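Local structure of processed glycerol phosphate lipoteichoic acid synthase 2 (Bacillus subtilis, 2W8D) at residues A[170-182]-A[230-242]. The protein belongs to the sulfatase family of the alkaline phosphatase clan, the modelled part being the C-terminal domain of a lipoteichoic acid synthase with a bound magnesium ion. Sequence-based numbering, arbitrary orientation.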
# COMPACT_ATOMS: atom_id res chain seq x y z
N LYS A 170 9.68 -3.09 17.70
CA LYS A 170 10.15 -4.02 16.68
C LYS A 170 8.99 -4.91 16.20
O LYS A 170 8.13 -5.28 16.99
CB LYS A 170 11.26 -4.88 17.27
CG LYS A 170 12.54 -4.12 17.54
CD LYS A 170 13.53 -5.01 18.27
CE LYS A 170 14.86 -4.32 18.51
NZ LYS A 170 15.60 -5.08 19.57
N ASP A 171 8.99 -5.26 14.92
CA ASP A 171 7.94 -6.08 14.31
C ASP A 171 7.64 -7.44 15.01
O ASP A 171 6.48 -7.75 15.21
CB ASP A 171 8.22 -6.27 12.82
CG ASP A 171 8.25 -4.96 12.05
OD1 ASP A 171 7.84 -3.90 12.59
OD2 ASP A 171 8.70 -4.98 10.87
N LYS A 172 8.65 -8.24 15.35
CA LYS A 172 8.40 -9.54 16.02
C LYS A 172 7.54 -9.47 17.29
O LYS A 172 6.51 -10.11 17.32
CB LYS A 172 9.68 -10.37 16.25
CG LYS A 172 10.21 -11.06 14.98
CD LYS A 172 11.40 -11.93 15.28
CE LYS A 172 12.13 -12.35 14.02
NZ LYS A 172 13.49 -12.92 14.34
N PRO A 173 7.94 -8.66 18.30
CA PRO A 173 7.03 -8.50 19.46
C PRO A 173 5.76 -7.69 19.17
O PRO A 173 4.73 -7.90 19.80
CB PRO A 173 7.89 -7.79 20.51
CG PRO A 173 9.00 -7.17 19.73
CD PRO A 173 9.24 -8.03 18.54
N PHE A 174 5.82 -6.77 18.20
CA PHE A 174 4.63 -6.03 17.82
C PHE A 174 3.57 -7.01 17.31
O PHE A 174 2.43 -6.96 17.75
CB PHE A 174 4.96 -4.94 16.80
CG PHE A 174 3.80 -4.51 15.97
CD1 PHE A 174 2.81 -3.71 16.49
CD2 PHE A 174 3.70 -4.93 14.65
CE1 PHE A 174 1.73 -3.31 15.71
CE2 PHE A 174 2.62 -4.54 13.86
CZ PHE A 174 1.64 -3.73 14.40
N PHE A 175 3.95 -7.93 16.43
CA PHE A 175 3.00 -8.95 15.97
C PHE A 175 2.50 -9.95 17.03
O PHE A 175 1.33 -10.33 16.99
CB PHE A 175 3.52 -9.69 14.75
CG PHE A 175 3.41 -8.92 13.47
CD1 PHE A 175 2.17 -8.47 13.03
CD2 PHE A 175 4.55 -8.66 12.69
CE1 PHE A 175 2.08 -7.77 11.83
CE2 PHE A 175 4.46 -8.00 11.51
CZ PHE A 175 3.23 -7.52 11.07
N LYS A 176 3.36 -10.36 17.96
CA LYS A 176 2.94 -11.24 19.03
C LYS A 176 1.84 -10.63 19.89
O LYS A 176 0.79 -11.22 20.10
CB LYS A 176 4.12 -11.55 19.95
CG LYS A 176 4.58 -13.01 19.97
CD LYS A 176 3.46 -13.99 20.30
CE LYS A 176 3.94 -15.41 19.97
NZ LYS A 176 4.13 -15.61 18.51
N GLU A 177 2.14 -9.42 20.38
CA GLU A 177 1.27 -8.64 21.26
C GLU A 177 -0.06 -8.21 20.62
O GLU A 177 -1.07 -8.07 21.31
CB GLU A 177 2.05 -7.45 21.83
CG GLU A 177 2.82 -7.84 23.10
CD GLU A 177 3.97 -6.90 23.44
OE1 GLU A 177 3.70 -5.82 24.01
OE2 GLU A 177 5.13 -7.25 23.18
N SER A 178 -0.05 -8.04 19.29
CA SER A 178 -1.27 -7.72 18.56
C SER A 178 -2.30 -8.86 18.50
O SER A 178 -3.49 -8.58 18.31
CB SER A 178 -0.95 -7.25 17.14
OG SER A 178 -0.12 -6.10 17.14
N MSE A 179 -1.87 -10.11 18.67
CA MSE A 179 -2.79 -11.26 18.59
C MSE A 179 -4.03 -11.17 19.50
O MSE A 179 -5.14 -11.11 18.97
CB MSE A 179 -2.07 -12.61 18.74
CG MSE A 179 -1.01 -12.89 17.66
SE MSE A 179 -1.38 -12.24 15.80
CE MSE A 179 -2.76 -13.53 15.27
N PRO A 180 -3.85 -11.09 20.84
CA PRO A 180 -5.07 -11.01 21.69
C PRO A 180 -5.90 -9.76 21.41
O PRO A 180 -7.11 -9.77 21.56
CB PRO A 180 -4.52 -10.97 23.13
CG PRO A 180 -3.05 -10.68 23.00
CD PRO A 180 -2.62 -11.18 21.65
N LEU A 181 -5.25 -8.69 20.98
CA LEU A 181 -5.99 -7.51 20.65
C LEU A 181 -6.83 -7.80 19.41
O LEU A 181 -8.01 -7.50 19.36
CB LEU A 181 -5.05 -6.32 20.47
CG LEU A 181 -4.18 -6.05 21.70
CD1 LEU A 181 -3.12 -5.05 21.34
CD2 LEU A 181 -5.02 -5.59 22.98
N LEU A 182 -6.24 -8.45 18.43
CA LEU A 182 -6.95 -8.74 17.19
C LEU A 182 -8.08 -9.74 17.38
O LEU A 182 -9.13 -9.62 16.74
CB LEU A 182 -5.99 -9.27 16.14
CG LEU A 182 -6.65 -9.63 14.82
CD1 LEU A 182 -7.05 -8.35 14.07
CD2 LEU A 182 -5.70 -10.49 14.02
N TYR A 230 14.63 -9.72 8.60
CA TYR A 230 13.89 -9.65 9.84
C TYR A 230 12.36 -9.43 9.63
O TYR A 230 11.51 -10.12 10.26
CB TYR A 230 14.51 -8.59 10.78
CG TYR A 230 13.78 -8.43 12.10
CD1 TYR A 230 14.11 -9.23 13.21
CD2 TYR A 230 12.73 -7.53 12.23
CE1 TYR A 230 13.42 -9.10 14.41
CE2 TYR A 230 12.04 -7.38 13.40
CZ TYR A 230 12.39 -8.19 14.49
OH TYR A 230 11.71 -8.05 15.65
N LEU A 231 12.01 -8.48 8.76
CA LEU A 231 10.63 -8.23 8.35
C LEU A 231 9.98 -9.54 7.85
O LEU A 231 8.86 -9.88 8.23
CB LEU A 231 10.57 -7.15 7.24
CG LEU A 231 9.17 -6.72 6.75
CD1 LEU A 231 8.15 -6.52 7.89
CD2 LEU A 231 9.20 -5.45 5.91
N ASP A 232 10.70 -10.26 7.00
CA ASP A 232 10.20 -11.51 6.45
C ASP A 232 9.89 -12.58 7.52
O ASP A 232 8.88 -13.25 7.45
CB ASP A 232 11.19 -12.05 5.44
CG ASP A 232 10.65 -13.24 4.69
OD1 ASP A 232 9.81 -12.99 3.79
OD2 ASP A 232 11.09 -14.41 4.98
N GLN A 233 10.76 -12.73 8.51
CA GLN A 233 10.48 -13.62 9.65
C GLN A 233 9.25 -13.19 10.45
O GLN A 233 8.50 -14.04 10.91
CB GLN A 233 11.71 -13.75 10.54
CG GLN A 233 12.90 -14.38 9.79
CD GLN A 233 14.18 -14.48 10.62
OE1 GLN A 233 14.46 -13.64 11.48
NE2 GLN A 233 14.98 -15.51 10.35
N SER A 234 9.06 -11.89 10.61
CA SER A 234 7.92 -11.32 11.31
C SER A 234 6.61 -11.65 10.61
O SER A 234 5.63 -11.92 11.26
CB SER A 234 8.02 -9.79 11.39
OG SER A 234 9.22 -9.35 12.00
N ILE A 235 6.60 -11.60 9.28
CA ILE A 235 5.38 -11.89 8.53
C ILE A 235 5.06 -13.39 8.66
O ILE A 235 3.90 -13.76 8.89
CB ILE A 235 5.49 -11.51 7.02
CG1 ILE A 235 5.72 -10.01 6.86
CG2 ILE A 235 4.26 -12.03 6.23
CD1 ILE A 235 4.85 -9.16 7.79
N GLU A 236 6.10 -14.21 8.52
CA GLU A 236 6.00 -15.66 8.77
C GLU A 236 5.37 -15.96 10.13
O GLU A 236 4.38 -16.71 10.21
CB GLU A 236 7.38 -16.35 8.66
CG GLU A 236 7.38 -17.84 9.11
CD GLU A 236 8.72 -18.55 8.99
OE1 GLU A 236 9.79 -17.90 8.99
OE2 GLU A 236 8.72 -19.80 8.92
N GLN A 237 5.90 -15.37 11.20
CA GLN A 237 5.31 -15.59 12.54
C GLN A 237 3.84 -15.13 12.56
O GLN A 237 2.97 -15.89 12.95
CB GLN A 237 6.15 -14.91 13.63
CG GLN A 237 5.46 -14.73 14.98
CD GLN A 237 5.76 -13.38 15.62
OE1 GLN A 237 6.93 -13.01 15.76
NE2 GLN A 237 4.71 -12.62 16.02
N PHE A 238 3.56 -13.92 12.11
CA PHE A 238 2.18 -13.43 12.00
C PHE A 238 1.24 -14.42 11.29
O PHE A 238 0.14 -14.72 11.79
CB PHE A 238 2.17 -12.08 11.29
CG PHE A 238 0.85 -11.37 11.30
CD1 PHE A 238 0.09 -11.23 12.48
CD2 PHE A 238 0.39 -10.75 10.13
CE1 PHE A 238 -1.13 -10.51 12.49
CE2 PHE A 238 -0.84 -10.01 10.13
CZ PHE A 238 -1.60 -9.89 11.32
N PHE A 239 1.66 -14.93 10.13
CA PHE A 239 0.91 -15.96 9.41
C PHE A 239 0.73 -17.24 10.21
O PHE A 239 -0.36 -17.78 10.25
CB PHE A 239 1.58 -16.29 8.07
CG PHE A 239 1.11 -15.45 6.91
CD1 PHE A 239 1.10 -14.08 6.97
CD2 PHE A 239 0.67 -16.06 5.75
CE1 PHE A 239 0.68 -13.33 5.89
CE2 PHE A 239 0.25 -15.30 4.67
CZ PHE A 239 0.26 -13.97 4.72
N ASN A 240 1.79 -17.75 10.85
CA ASN A 240 1.65 -18.95 11.69
C ASN A 240 0.57 -18.72 12.75
O ASN A 240 -0.32 -19.54 12.91
CB ASN A 240 2.96 -19.35 12.38
CG ASN A 240 4.00 -19.88 11.41
OD1 ASN A 240 3.70 -20.58 10.43
ND2 ASN A 240 5.26 -19.57 11.70
N ASP A 241 0.65 -17.59 13.44
CA ASP A 241 -0.35 -17.24 14.47
C ASP A 241 -1.76 -17.01 13.91
O ASP A 241 -2.73 -17.39 14.55
CB ASP A 241 0.12 -16.06 15.32
CG ASP A 241 1.29 -16.41 16.24
OD1 ASP A 241 1.59 -17.60 16.43
OD2 ASP A 241 1.93 -15.48 16.78
N LEU A 242 -1.88 -16.44 12.72
CA LEU A 242 -3.20 -16.32 12.10
C LEU A 242 -3.85 -17.69 11.79
O LEU A 242 -5.08 -17.81 11.66
CB LEU A 242 -3.13 -15.47 10.84
CG LEU A 242 -2.89 -13.96 11.00
CD1 LEU A 242 -2.80 -13.30 9.66
CD2 LEU A 242 -4.00 -13.33 11.81
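The rings of Phe175 and Phe238 form an offset stack, centroids 4.5 Å apart and planes inclined by 25°, between two nearly parallel helices. Phe175 CD1 lies over one face of the Phe238 ring, 3.5 Å from Phe238 CD1, while Phe238 CB sits over a face of the Phe175 ring in a CH-pi contact. With CG anti to the carbonyl carbon (chi1 -77°), Phe175 enters as a knob between Ser234, Ile235, Gln237 and Phe238. The selenium of Met179 comes to the edge of the Phe238 ring, 3.7 Å from Phe238 CE1, a Met-aromatic contact, and its methyl end rests on Leu242 CD2. Toward the start of 171-182, Tyr230 projects with CG anti to its own nitrogen (chi1 179°), placing OH where Lys172 N donates to it at 3.1 Å. The extended Lys172 chain crosses Tyr230 at a slant, its CD and CE passing CE1 of that ring, and NZ reaches Gln233 OE1 at 3.1 Å from above the amide's carbonyl plane. Gln237 NE2 gives only a weak bond to Lys172 O, at 3.4 Å. Further along, the bent chain of Lys176 brings NZ to the syn lone pair of Asp241 OD2, a 2.8 Å salt bridge at the exposed margin of the contact. Asp171 touches Ser234 with CB, and its OD1 accepts from Leu196 N just past strand 189-194. The paired helices pack against the central mixed sheet of the sulfatase-type domain: Phe174 and Leu182 lie on strand 189-194, Ile235 and Leu242 on strand 251-257, and Ile235 also meets helix 58-65.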